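PDB 3SYY: exonuclease from Laribacter hongkongensis, which digests double-stranded DNA with strict 5'-to-3' polarity as a magnesium-binding alkaline exonuclease of the PD-(D/E)XK nuclease superfamily. Local coordinates for residues V16-V21 against Q139-C144. Sequence-based numbering, arbitrary orientation.
Sequences VTASRV and QTQMAC
A18 and V21 close around the side chain of T140, A18 on its methyl and V21 mainly on its hydroxyl. The methyl group of A18 meets the methyl of T140, CB to CG2 at 3.5 Å, and here the backbones come nearest, with the two CA atoms 5.5 Å apart. On its other branch, T140 OG1 lies 3.5 Å from V21 CG2, a van der Waals approach by a hydroxyl that is hydrogen-bonded to K136 O, one turn back in the same helix. With chi1 at -59°, T140 sets OG1 beside its own backbone N, within range of that carbonyl, and leaves CG2 to face A18. V21, its side chain slanting across that of T140, reaches OG1 chiefly through the branch beside its backbone N. One residue along the helix, Q141 adds a lighter touch, its CG 4.1 Å from A18 CB, before its extended chain runs on toward the magnesium ligand E112. The hydrogen bond from V21 N to A18 O holds both residues on one turn. The contact thus packs the turn after strand 16-17, and the first residue of helix 21-25, against helix 132-145; F97 of strand 97-99 and I180 of helix 174-205 touch T140, while A99 touches A18 and Q141, with Q141 on the side of the magnesium site.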
loop_
_atom_site.group_PDB
_atom_site.type_symbol
_atom_site.label_atom_id
_atom_site.label_comp_id
_atom_site.label_asym_id
_atom_site.label_seq_id
_atom_site.Cartn_x
_atom_site.Cartn_y
_atom_site.Cartn_z
ATOM N N VAL A 16 11.455 18.095 -16.045
ATOM C CA VAL A 16 11.279 16.760 -16.533
ATOM C C VAL A 16 12.664 16.081 -16.468
ATOM O O VAL A 16 13.652 16.654 -16.930
ATOM C CB VAL A 16 10.752 16.748 -17.953
ATOM C CG1 VAL A 16 10.725 15.321 -18.515
ATOM C CG2 VAL A 16 9.331 17.348 -17.979
ATOM N N THR A 17 12.733 14.897 -15.857
ATOM C CA THR A 17 14.021 14.200 -15.801
ATOM C C THR A 17 13.967 12.918 -16.624
ATOM O O THR A 17 12.897 12.363 -16.893
ATOM C CB THR A 17 14.467 13.892 -14.365
ATOM O OG1 THR A 17 13.417 13.153 -13.705
ATOM C CG2 THR A 17 14.778 15.172 -13.586
ATOM N N ALA A 18 15.138 12.443 -17.040
ATOM C CA ALA A 18 15.218 11.236 -17.860
ATOM C C ALA A 18 14.495 10.033 -17.186
ATOM O O ALA A 18 13.855 9.245 -17.849
ATOM C CB ALA A 18 16.722 10.869 -18.095
ATOM N N SER A 19 14.610 9.928 -15.874
ATOM C CA SER A 19 14.013 8.788 -15.149
ATOM C C SER A 19 12.479 8.788 -15.204
ATOM O O SER A 19 11.844 7.792 -14.867
ATOM C CB SER A 19 14.488 8.782 -13.704
ATOM O OG SER A 19 14.184 10.025 -13.106
ATOM N N ARG A 20 11.887 9.896 -15.668
ATOM C CA ARG A 20 10.429 9.994 -15.695
ATOM C C ARG A 20 9.900 10.131 -17.091
ATOM O O ARG A 20 8.682 10.295 -17.312
ATOM C CB ARG A 20 9.954 11.194 -14.845
ATOM C CG ARG A 20 10.406 11.139 -13.364
ATOM C CD ARG A 20 9.803 9.917 -12.622
ATOM N NE ARG A 20 8.334 9.945 -12.500
ATOM C CZ ARG A 20 7.634 10.691 -11.634
ATOM N NH1 ARG A 20 8.221 11.486 -10.743
ATOM N NH2 ARG A 20 6.301 10.613 -11.640
ATOM N N VAL A 21 10.793 10.065 -18.082
ATOM C CA VAL A 21 10.328 10.238 -19.455
ATOM C C VAL A 21 9.287 9.206 -19.834
ATOM O O VAL A 21 8.331 9.507 -20.575
ATOM C CB VAL A 21 11.503 10.293 -20.468
ATOM C CG1 VAL A 21 10.993 10.119 -21.867
ATOM C CG2 VAL A 21 12.176 11.619 -20.360
ATOM N N GLN A 139 18.003 6.736 -23.601
ATOM C CA GLN A 139 18.014 7.550 -24.847
ATOM C C GLN A 139 17.975 9.015 -24.473
ATOM O O GLN A 139 18.647 9.835 -25.104
ATOM C CB GLN A 139 16.873 7.176 -25.786
ATOM C CG GLN A 139 17.017 5.755 -26.403
ATOM C CD GLN A 139 18.280 5.635 -27.333
ATOM O OE1 GLN A 139 18.914 6.652 -27.684
ATOM N NE2 GLN A 139 18.649 4.395 -27.674
ATOM N N THR A 140 17.214 9.360 -23.417
ATOM C CA THR A 140 17.169 10.735 -22.926
ATOM C C THR A 140 18.475 11.191 -22.354
ATOM O O THR A 140 18.870 12.354 -22.527
ATOM C CB THR A 140 16.102 10.896 -21.804
ATOM O OG1 THR A 140 14.817 10.528 -22.326
ATOM C CG2 THR A 140 16.081 12.333 -21.261
ATOM N N GLN A 141 19.165 10.305 -21.643
ATOM C CA GLN A 141 20.484 10.660 -21.115
ATOM C C GLN A 141 21.456 10.970 -22.292
ATOM O O GLN A 141 22.223 11.943 -22.230
ATOM C CB GLN A 141 21.050 9.499 -20.286
ATOM C CG GLN A 141 20.511 9.381 -18.893
ATOM C CD GLN A 141 20.757 7.972 -18.304
ATOM O OE1 GLN A 141 20.408 7.696 -17.151
ATOM N NE2 GLN A 141 21.376 7.112 -19.086
ATOM N N MET A 142 21.356 10.171 -23.350
ATOM C CA MET A 142 22.120 10.399 -24.604
ATOM C C MET A 142 21.728 11.730 -25.292
ATOM O O MET A 142 22.603 12.516 -25.691
ATOM C CB MET A 142 21.976 9.200 -25.530
ATOM C CG MET A 142 22.867 8.059 -25.022
ATOM S SD MET A 142 22.915 6.605 -26.073
ATOM C CE MET A 142 21.557 5.588 -25.526
ATOM N N ALA A 143 20.422 11.994 -25.338
ATOM C CA ALA A 143 19.877 13.291 -25.804
ATOM C C ALA A 143 20.475 14.461 -25.079
ATOM O O ALA A 143 20.941 15.433 -25.725
ATOM C CB ALA A 143 18.389 13.320 -25.689
ATOM N N CYS A 144 20.493 14.394 -23.750
ATOM C CA CYS A 144 21.024 15.495 -22.961
ATOM C C CYS A 144 22.530 15.703 -23.030
ATOM O O CYS A 144 23.009 16.845 -22.918
ATOM C CB CYS A 144 20.608 15.401 -21.512
ATOM S SG CYS A 144 18.808 15.612 -21.286
#